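Local coordinates for protein iron Super-Oxide Dismutase (Plasmodium knowlesi, PDB 2AWP) that probably uses a bound iron ion to convert superoxide radicals into hydrogen peroxide and molecular oxygen, as iron/manganese superoxide dismutases do, at residues Ser75-Ser80 and Lys177-Leu182; Gly91-Lys96 and Asn132-Leu137; Leu137-Ala142 and Ile146-Gly151. All coordinates share one frame; numbering follows the deposited sequence.

Interaction 1 (Ser75-Ser80 and Lys177-Leu182)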
loop_
_atom_site.group_PDB
_atom_site.type_symbol
_atom_site.label_atom_id
_atom_site.label_comp_id
_atom_site.label_asym_id
_atom_site.label_seq_id
_atom_site.Cartn_x
_atom_site.Cartn_y
_atom_site.Cartn_z
ATOM N N SER A 75 -9.157 -1.908 -14.516
ATOM C CA SER A 75 -9.979 -1.632 -15.682
ATOM C C SER A 75 -11.222 -0.805 -15.340
ATOM O O SER A 75 -11.566 0.133 -16.057
ATOM C CB SER A 75 -10.334 -2.920 -16.394
ATOM O OG SER A 75 -9.183 -3.377 -17.073
ATOM N N PHE A 76 -11.857 -1.151 -14.225
ATOM C CA PHE A 76 -12.994 -0.406 -13.677
ATOM C C PHE A 76 -12.588 1.022 -13.276
ATOM O O PHE A 76 -13.350 1.959 -13.456
ATOM C CB PHE A 76 -13.595 -1.185 -12.492
ATOM C CG PHE A 76 -15.044 -0.824 -12.185
ATOM C CD1 PHE A 76 -16.081 -1.372 -12.937
ATOM C CD2 PHE A 76 -15.357 0.052 -11.154
ATOM C CE1 PHE A 76 -17.410 -1.068 -12.665
ATOM C CE2 PHE A 76 -16.683 0.367 -10.870
ATOM C CZ PHE A 76 -17.718 -0.190 -11.633
ATOM N N TYR A 77 -11.383 1.177 -12.732
ATOM C CA TYR A 77 -10.803 2.465 -12.404
ATOM C C TYR A 77 -10.586 3.361 -13.638
ATOM O O TYR A 77 -11.003 4.521 -13.644
ATOM C CB TYR A 77 -9.495 2.239 -11.648
ATOM C CG TYR A 77 -8.652 3.463 -11.330
ATOM C CD1 TYR A 77 -9.115 4.456 -10.456
ATOM C CD2 TYR A 77 -7.367 3.602 -11.876
ATOM C CE1 TYR A 77 -8.329 5.574 -10.155
ATOM C CE2 TYR A 77 -6.563 4.715 -11.579
ATOM C CZ TYR A 77 -7.044 5.691 -10.701
ATOM O OH TYR A 77 -6.260 6.792 -10.376
ATOM N N TRP A 78 -9.963 2.816 -14.676
ATOM C CA TRP A 78 -9.721 3.577 -15.910
ATOM C C TRP A 78 -11.043 4.021 -16.556
ATOM O O TRP A 78 -11.164 5.171 -16.974
ATOM C CB TRP A 78 -8.867 2.752 -16.909
ATOM C CG TRP A 78 -7.495 2.402 -16.356
ATOM C CD1 TRP A 78 -6.934 1.173 -16.282
ATOM C CD2 TRP A 78 -6.552 3.310 -15.770
ATOM N NE1 TRP A 78 -5.694 1.246 -15.683
ATOM C CE2 TRP A 78 -5.441 2.552 -15.361
ATOM C CE3 TRP A 78 -6.547 4.699 -15.546
ATOM C CZ2 TRP A 78 -4.325 3.133 -14.734
ATOM C CZ3 TRP A 78 -5.434 5.281 -14.946
ATOM C CH2 TRP A 78 -4.346 4.495 -14.534
ATOM N N ASP A 79 -12.000 3.086 -16.640
ATOM C CA ASP A 79 -13.343 3.332 -17.188
ATOM C C ASP A 79 -14.193 4.282 -16.354
ATOM O O ASP A 79 -15.119 4.939 -16.882
ATOM C CB ASP A 79 -14.076 2.009 -17.439
ATOM C CG ASP A 79 -13.359 1.143 -18.443
ATOM O OD1 ASP A 79 -12.326 1.603 -19.004
ATOM O OD2 ASP A 79 -13.821 -0.007 -18.658
ATOM N N SER A 80 -13.856 4.383 -15.064
ATOM C CA SER A 80 -14.495 5.345 -14.148
ATOM C C SER A 80 -14.047 6.789 -14.349
ATOM O O SER A 80 -14.546 7.700 -13.668
ATOM C CB SER A 80 -14.220 4.965 -12.676
ATOM O OG SER A 80 -14.938 3.800 -12.307
ATOM N N LYS A 177 -9.054 15.370 -4.701
ATOM C CA LYS A 177 -9.696 16.585 -5.191
ATOM C C LYS A 177 -9.607 16.701 -6.724
ATOM O O LYS A 177 -10.595 17.022 -7.388
ATOM C CB LYS A 177 -9.064 17.806 -4.497
ATOM C CG LYS A 177 -9.888 19.080 -4.570
ATOM C CD LYS A 177 -9.529 20.035 -3.406
ATOM C CE LYS A 177 -10.439 19.831 -2.205
ATOM N NZ LYS A 177 -11.800 20.495 -2.320
ATOM N N ALA A 178 -8.428 16.431 -7.282
ATOM C CA ALA A 178 -8.213 16.473 -8.723
ATOM C C ALA A 178 -9.044 15.415 -9.499
ATOM O O ALA A 178 -9.469 15.625 -10.655
ATOM C CB ALA A 178 -6.711 16.328 -9.021
ATOM N N TRP A 179 -9.259 14.281 -8.842
ATOM C CA TRP A 179 -9.973 13.136 -9.403
ATOM C C TRP A 179 -11.436 13.481 -9.747
ATOM O O TRP A 179 -11.978 12.947 -10.722
ATOM C CB TRP A 179 -9.910 11.976 -8.416
ATOM C CG TRP A 179 -10.608 10.735 -8.909
ATOM C CD1 TRP A 179 -10.082 9.763 -9.723
ATOM C CD2 TRP A 179 -11.951 10.332 -8.611
ATOM N NE1 TRP A 179 -11.018 8.777 -9.949
ATOM C CE2 TRP A 179 -12.172 9.099 -9.273
ATOM C CE3 TRP A 179 -12.992 10.892 -7.845
ATOM C CZ2 TRP A 179 -13.390 8.412 -9.195
ATOM C CZ3 TRP A 179 -14.197 10.202 -7.767
ATOM C CH2 TRP A 179 -14.390 8.981 -8.457
ATOM N N TRP A 180 -12.049 14.383 -8.959
ATOM C CA TRP A 180 -13.396 14.899 -9.244
ATOM C C TRP A 180 -13.527 15.537 -10.635
ATOM O O TRP A 180 -14.609 15.525 -11.234
ATOM C CB TRP A 180 -13.908 15.807 -8.093
ATOM C CG TRP A 180 -14.089 14.983 -6.810
ATOM C CD1 TRP A 180 -13.265 14.976 -5.718
ATOM C CD2 TRP A 180 -15.114 14.002 -6.541
ATOM N NE1 TRP A 180 -13.713 14.071 -4.787
ATOM C CE2 TRP A 180 -14.847 13.465 -5.253
ATOM C CE3 TRP A 180 -16.218 13.522 -7.265
ATOM C CZ2 TRP A 180 -15.670 12.478 -4.648
ATOM C CZ3 TRP A 180 -17.058 12.552 -6.666
ATOM C CH2 TRP A 180 -16.771 12.041 -5.371
ATOM N N ASN A 181 -12.407 16.005 -11.201
ATOM C CA ASN A 181 -12.396 16.539 -12.576
ATOM C C ASN A 181 -12.455 15.461 -13.662
ATOM O O ASN A 181 -12.624 15.775 -14.835
ATOM C CB ASN A 181 -11.144 17.377 -12.803
ATOM C CG ASN A 181 -11.063 18.568 -11.873
ATOM O OD1 ASN A 181 -11.878 19.472 -11.965
ATOM N ND2 ASN A 181 -10.084 18.573 -10.978
ATOM N N LEU A 182 -12.309 14.204 -13.266
ATOM C CA LEU A 182 -12.157 13.073 -14.201
ATOM C C LEU A 182 -13.291 12.050 -14.154
ATOM O O LEU A 182 -13.477 11.295 -15.120
ATOM C CB LEU A 182 -10.843 12.346 -13.897
ATOM C CG LEU A 182 -9.529 13.145 -13.948
ATOM C CD1 LEU A 182 -8.382 12.216 -13.489
ATOM C CD2 LEU A 182 -9.258 13.728 -15.358
HETATM O O HOH W 1 -11.539 6.251 -11.274
#
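Tyr77 and Trp179 meet where the alpha-hairpin part of the iron/manganese superoxide dismutase fold packs on its C-terminal part, the last turn of helix 62-79 facing segment 177-182, which carries on from helix 172-179. The ring contact is slight: Tyr77 CE1 comes 4.2 Å from Trp179 NE1, the two side chains sliding past each other in opposite directions and meeting obliquely. Both have CG anti to the backbone N (chi1 174° and -179°), which sends each ring across the gap between the segments. The Tyr77 ring also lies against His27 and near Asp158, two probable iron ligands, so the packing probably belongs to the second shell of the metal site; the Tyr77 hydroxyl is hydrogen-bonded to that of Tyr175.

No direct hydrogen bond joins the two segments, and the polar link runs through a water. Lying in the plane of the indole at its edge, this water accepts from Trp179 NE1 and donates to the carbonyl of Tyr77.

At the backbone level, Ser80 O and Leu182 O stand 4.0 Å apart without bonding. Ser80 OG accepts from Thr156 N of the sheet and donates to Phe76 O at 2.7 Å, tilted 31° from the carbonyl plane.

Interaction 2 (Gly91-Lys96 and Asn132-Leu137)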
loop_
_atom_site.group_PDB
_atom_site.type_symbol
_atom_site.label_atom_id
_atom_site.label_comp_id
_atom_site.label_asym_id
_atom_site.label_seq_id
_atom_site.Cartn_x
_atom_site.Cartn_y
_atom_site.Cartn_z
ATOM N N GLY A 91 -27.940 12.415 -15.978
ATOM C CA GLY A 91 -28.615 11.161 -16.283
ATOM C C GLY A 91 -29.056 10.471 -15.000
ATOM O O GLY A 91 -29.180 11.093 -13.963
ATOM N N GLU A 92 -29.267 9.175 -15.079
ATOM C CA GLU A 92 -29.881 8.407 -13.990
ATOM C C GLU A 92 -29.162 8.510 -12.636
ATOM O O GLU A 92 -29.804 8.638 -11.593
ATOM C CB GLU A 92 -30.037 6.949 -14.426
ATOM C CG GLU A 92 -31.498 6.510 -14.486
ATOM C CD GLU A 92 -32.279 7.099 -15.661
ATOM O OE1 GLU A 92 -31.929 6.802 -16.826
ATOM O OE2 GLU A 92 -33.261 7.845 -15.421
ATOM N N ILE A 93 -27.827 8.493 -12.680
ATOM C CA ILE A 93 -26.989 8.593 -11.490
ATOM C C ILE A 93 -27.145 9.907 -10.689
ATOM O O ILE A 93 -27.027 9.924 -9.472
ATOM C CB ILE A 93 -25.475 8.309 -11.831
ATOM C CG1 ILE A 93 -24.638 8.176 -10.551
ATOM C CG2 ILE A 93 -24.878 9.425 -12.717
ATOM C CD1 ILE A 93 -24.962 6.920 -9.761
ATOM N N LYS A 94 -27.408 11.013 -11.368
ATOM C CA LYS A 94 -27.668 12.268 -10.674
ATOM C C LYS A 94 -28.866 12.143 -9.700
ATOM O O LYS A 94 -28.807 12.584 -8.546
ATOM C CB LYS A 94 -27.989 13.326 -11.717
ATOM C CG LYS A 94 -28.373 14.673 -11.169
ATOM C CD LYS A 94 -28.771 15.559 -12.344
ATOM C CE LYS A 94 -28.546 17.004 -12.033
ATOM N NZ LYS A 94 -27.115 17.339 -11.674
ATOM N N GLU A 95 -29.959 11.592 -10.200
ATOM C CA GLU A 95 -31.187 11.472 -9.417
ATOM C C GLU A 95 -31.024 10.444 -8.295
ATOM O O GLU A 95 -31.467 10.673 -7.187
ATOM C CB GLU A 95 -32.380 11.166 -10.324
ATOM C CG GLU A 95 -32.660 12.253 -11.384
ATOM C CD GLU A 95 -33.298 11.687 -12.667
ATOM O OE1 GLU A 95 -34.373 11.038 -12.568
ATOM O OE2 GLU A 95 -32.720 11.872 -13.772
ATOM N N LYS A 96 -30.337 9.339 -8.574
ATOM C CA LYS A 96 -30.047 8.294 -7.585
ATOM C C LYS A 96 -29.170 8.817 -6.441
ATOM O O LYS A 96 -29.398 8.481 -5.258
ATOM C CB LYS A 96 -29.366 7.077 -8.253
ATOM C CG LYS A 96 -29.280 5.827 -7.359
ATOM C CD LYS A 96 -30.598 5.110 -7.222
ATOM C CE LYS A 96 -30.470 3.942 -6.255
ATOM N NZ LYS A 96 -31.782 3.448 -5.805
ATOM N N ASN A 132 -30.660 -2.104 -3.002
ATOM C CA ASN A 132 -30.953 -1.166 -4.106
ATOM C C ASN A 132 -30.604 0.287 -3.743
ATOM O O ASN A 132 -31.169 1.194 -4.315
ATOM C CB ASN A 132 -32.456 -1.254 -4.505
ATOM C CG ASN A 132 -32.702 -0.989 -5.995
ATOM O OD1 ASN A 132 -33.523 -0.123 -6.373
ATOM N ND2 ASN A 132 -32.001 -1.737 -6.850
ATOM N N LYS A 133 -29.733 0.497 -2.748
ATOM C CA LYS A 133 -29.322 1.856 -2.351
ATOM C C LYS A 133 -27.856 2.101 -2.682
ATOM O O LYS A 133 -27.006 1.240 -2.401
ATOM C CB LYS A 133 -29.486 2.090 -0.844
ATOM C CG LYS A 133 -30.899 1.921 -0.271
ATOM C CD LYS A 133 -31.925 2.765 -0.958
ATOM C CE LYS A 133 -33.151 2.948 -0.037
ATOM N NZ LYS A 133 -34.207 3.673 -0.756
ATOM N N LEU A 134 -27.546 3.297 -3.192
ATOM C CA LEU A 134 -26.135 3.705 -3.359
ATOM C C LEU A 134 -25.472 3.931 -2.013
ATOM O O LEU A 134 -25.973 4.659 -1.170
ATOM C CB LEU A 134 -25.985 4.989 -4.198
ATOM C CG LEU A 134 -26.334 4.932 -5.688
ATOM C CD1 LEU A 134 -26.081 6.309 -6.346
ATOM C CD2 LEU A 134 -25.581 3.834 -6.409
ATOM N N VAL A 135 -24.314 3.317 -1.827
ATOM C CA VAL A 135 -23.521 3.587 -0.655
ATOM C C VAL A 135 -22.036 3.709 -1.051
ATOM O O VAL A 135 -21.635 3.330 -2.163
ATOM C CB VAL A 135 -23.731 2.499 0.430
ATOM C CG1 VAL A 135 -25.249 2.427 0.884
ATOM C CG2 VAL A 135 -23.203 1.134 -0.033
ATOM N N ILE A 136 -21.234 4.204 -0.122
ATOM C CA ILE A 136 -19.793 4.270 -0.282
ATOM C C ILE A 136 -19.167 3.151 0.541
ATOM O O ILE A 136 -19.515 2.969 1.699
ATOM C CB ILE A 136 -19.217 5.630 0.213
ATOM C CG1 ILE A 136 -19.697 6.779 -0.655
ATOM C CG2 ILE A 136 -17.697 5.595 0.232
ATOM C CD1 ILE A 136 -19.609 8.146 0.074
ATOM N N LEU A 137 -18.252 2.411 -0.076
ATOM C CA LEU A 137 -17.530 1.337 0.587
ATOM C C LEU A 137 -16.045 1.517 0.316
ATOM O O LEU A 137 -15.663 2.171 -0.647
ATOM C CB LEU A 137 -17.958 -0.044 0.029
ATOM C CG LEU A 137 -19.408 -0.530 0.247
ATOM C CD1 LEU A 137 -19.576 -1.923 -0.376
ATOM C CD2 LEU A 137 -19.806 -0.545 1.739
HETATM O O HOH W 2 -33.719 2.928 -8.069
#
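Lys96 and Leu134 carry this contact, the long side chain of the helix residue running over the leucine to reach the backbone beyond it. Lys96 CG presses on Leu134 CD1 at 3.4 Å, tighter than usual for two carbons, and lies 3.5 Å from Leu134 CG. Next to it, Ile93 CD1 touches the same methyl, Leu134 CD1, at 3.6 Å, the two side chains crossing at about a right angle. A single leucine methyl is thus met by carbons from successive turns of helix 92-101.

Beyond the apolar patch, Lys96 NZ donates a hydrogen bond of 2.8 Å to Asn132 O, approaching almost straight down the carbonyl bond (C=O...N angle 165°). The same ammonium gives a second bond to a water, 3.0 Å from NZ, and this water returns a weak one to Asn132 OD1.

What puts the amine there is the bend at chi2 (75°): CG leaves anti to the backbone N, then the chain turns and runs extended to its end. Lys133 NZ lies 5.6 Å from Lys96 NZ, and the side chains of both lysines are near Asp100, whose OD2 makes a long, weak ion pair with Lys96 and accepts a hydrogen bond from Leu134 N.

The contact is structural packing away from the iron site: it seats the first turns of helix 92-101 on the start of strand 134-140, an outermost strand of this chain's sheet, with Ile93 also touching Trp185 of helix 185-196 and Lys96 touching Leu128 of the neighbouring strand 122-129.

Interaction 3 (Leu137-Ala142 and Ile146-Gly151)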
loop_
_atom_site.group_PDB
_atom_site.type_symbol
_atom_site.label_atom_id
_atom_site.label_comp_id
_atom_site.label_asym_id
_atom_site.label_seq_id
_atom_site.Cartn_x
_atom_site.Cartn_y
_atom_site.Cartn_z
ATOM N N LEU A 137 -18.252 2.411 -0.076
ATOM C CA LEU A 137 -17.530 1.337 0.587
ATOM C C LEU A 137 -16.045 1.517 0.316
ATOM O O LEU A 137 -15.663 2.171 -0.647
ATOM C CB LEU A 137 -17.958 -0.044 0.029
ATOM C CG LEU A 137 -19.408 -0.530 0.247
ATOM C CD1 LEU A 137 -19.576 -1.923 -0.376
ATOM C CD2 LEU A 137 -19.806 -0.545 1.739
ATOM N N GLN A 138 -15.211 0.932 1.162
ATOM C CA GLN A 138 -13.795 0.895 0.888
ATOM C C GLN A 138 -13.331 -0.539 0.980
ATOM O O GLN A 138 -13.899 -1.320 1.750
ATOM C CB GLN A 138 -13.030 1.775 1.885
ATOM C CG GLN A 138 -13.190 1.399 3.326
ATOM C CD GLN A 138 -12.632 2.450 4.224
ATOM O OE1 GLN A 138 -11.465 2.819 4.108
ATOM N NE2 GLN A 138 -13.468 2.967 5.124
ATOM N N THR A 139 -12.322 -0.891 0.194
ATOM C CA THR A 139 -11.731 -2.229 0.309
ATOM C C THR A 139 -10.239 -2.127 0.383
ATOM O O THR A 139 -9.651 -1.108 -0.009
ATOM C CB THR A 139 -12.091 -3.150 -0.887
ATOM O OG1 THR A 139 -11.653 -2.529 -2.108
ATOM C CG2 THR A 139 -13.588 -3.359 -0.948
ATOM N N HIS A 140 -9.629 -3.202 0.867
ATOM C CA HIS A 140 -8.213 -3.205 1.162
ATOM C C HIS A 140 -7.450 -4.037 0.150
ATOM O O HIS A 140 -7.911 -5.119 -0.240
ATOM C CB HIS A 140 -7.984 -3.762 2.564
ATOM C CG HIS A 140 -6.677 -3.331 3.179
ATOM N ND1 HIS A 140 -6.309 -2.009 3.302
ATOM C CD2 HIS A 140 -5.665 -4.056 3.716
ATOM C CE1 HIS A 140 -5.126 -1.939 3.886
ATOM N NE2 HIS A 140 -4.717 -3.163 4.149
ATOM N N ASP A 141 -6.293 -3.520 -0.276
ATOM C CA ASP A 141 -5.428 -4.216 -1.238
ATOM C C ASP A 141 -6.145 -4.481 -2.586
ATOM O O ASP A 141 -6.419 -3.525 -3.312
ATOM C CB ASP A 141 -4.848 -5.489 -0.583
ATOM C CG ASP A 141 -4.033 -5.176 0.663
ATOM O OD1 ASP A 141 -3.241 -4.229 0.667
ATOM O OD2 ASP A 141 -4.173 -5.884 1.651
ATOM N N ALA A 142 -6.422 -5.743 -2.922
ATOM C CA ALA A 142 -7.096 -6.128 -4.187
ATOM C C ALA A 142 -8.601 -6.389 -4.014
ATOM O O ALA A 142 -9.304 -6.775 -4.972
ATOM C CB ALA A 142 -6.437 -7.347 -4.787
ATOM N N ILE A 146 -17.638 -7.146 -5.455
ATOM C CA ILE A 146 -18.127 -8.360 -6.124
ATOM C C ILE A 146 -17.683 -9.594 -5.342
ATOM O O ILE A 146 -18.507 -10.467 -5.013
ATOM C CB ILE A 146 -17.683 -8.432 -7.599
ATOM C CG1 ILE A 146 -18.316 -7.275 -8.388
ATOM C CG2 ILE A 146 -18.047 -9.802 -8.242
ATOM C CD1 ILE A 146 -17.795 -7.132 -9.801
ATOM N N LYS A 147 -16.387 -9.654 -5.023
ATOM C CA LYS A 147 -15.860 -10.713 -4.181
ATOM C C LYS A 147 -16.548 -10.706 -2.836
ATOM O O LYS A 147 -17.007 -11.746 -2.385
ATOM C CB LYS A 147 -14.337 -10.612 -4.012
ATOM C CG LYS A 147 -13.729 -11.756 -3.237
ATOM C CD LYS A 147 -14.011 -13.081 -3.922
ATOM C CE LYS A 147 -13.397 -14.253 -3.211
ATOM N NZ LYS A 147 -12.573 -15.051 -4.181
ATOM N N ASP A 148 -16.648 -9.543 -2.204
ATOM C CA ASP A 148 -17.289 -9.449 -0.886
ATOM C C ASP A 148 -18.805 -9.667 -0.933
ATOM O O ASP A 148 -19.425 -9.859 0.111
ATOM C CB ASP A 148 -17.013 -8.072 -0.256
ATOM C CG ASP A 148 -15.512 -7.799 -0.032
ATOM O OD1 ASP A 148 -14.675 -8.741 -0.088
ATOM O OD2 ASP A 148 -15.174 -6.623 0.232
ATOM N N ASN A 149 -19.404 -9.579 -2.128
ATOM C CA ASN A 149 -20.875 -9.667 -2.298
ATOM C C ASN A 149 -21.652 -8.569 -1.530
ATOM O O ASN A 149 -22.770 -8.782 -1.007
ATOM C CB ASN A 149 -21.385 -11.079 -1.939
ATOM C CG ASN A 149 -22.802 -11.327 -2.433
ATOM O OD1 ASN A 149 -23.142 -10.913 -3.530
ATOM N ND2 ASN A 149 -23.626 -11.973 -1.616
ATOM N N THR A 150 -21.057 -7.376 -1.484
ATOM C CA THR A 150 -21.599 -6.247 -0.704
ATOM C C THR A 150 -22.380 -5.252 -1.587
ATOM O O THR A 150 -23.010 -4.323 -1.091
ATOM C CB THR A 150 -20.465 -5.502 0.029
ATOM O OG1 THR A 150 -19.388 -5.255 -0.894
ATOM C CG2 THR A 150 -19.943 -6.340 1.225
ATOM N N GLY A 151 -22.332 -5.461 -2.896
ATOM C CA GLY A 151 -23.168 -4.733 -3.848
ATOM C C GLY A 151 -22.504 -4.708 -5.213
ATOM O O GLY A 151 -21.498 -5.368 -5.419
#
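The outgoing strand 134-140 and the returning 146-151 segment run back past each other with their CA atoms 8.7 Å apart at Leu137 and Thr150 and 9.2 Å at Thr139 and Asp148, too far for strand pairing. The chain turns back through the loop after His140 and a short, weakly bonded helix, 145-148, which a Schellman motif closes: Asn149 has positive phi, Thr150 N bonds to Pro145 O and Asn149 N bonds weakly to Ile146 O, and the chain then enters strand 151-158 of the antiparallel sheet.

Side chains bridge the gap at two points, by van der Waals contact and without a hydrogen bond. Leu137 places CD1 3.4 Å from Thr150 OG1 and 3.7 Å from Thr150 CB, the two side chains meeting at a slant. Thr150 OG1 lies between its backbone N and carbonyl carbon (chi1 47°), and from there it faces the leucine methyl.

Further along the strand, Thr139 points toward the 146-151 segment and presents its methyl CG2 there, while its hydroxyl is engaged by Gly143 O and Trp125 NE1.

Close by, the strand end reaches the dimer interface, where His140 NE2 and Asp141 OD2 are hydrogen-bonded to Asp141 and His140 of the second subunit, respectively. Back at the second point of contact, Thr139 CG2 meets the carboxylate of Asp148, 3.8 Å from OD2.

From the N terminus, the chain first supplies 75-80, at the end of helix 62-79, whose partner 177-182 comes only after the whole sheet has been built. Interaction 1 therefore closes a long loop, joining the alpha-hairpin part to the C-terminal part. Nested inside it, interaction 2 closes first, bringing helix 92-101 onto the start of strand 134-140. Interaction 3 follows in series, a short local loop from the end of that strand to helix 145-148. Interactions 2 and 3 share Leu137 and strand 134-140, though their centres lie about 17 Å apart; neither touches interaction 1, the nearest atoms being about 7 Å away.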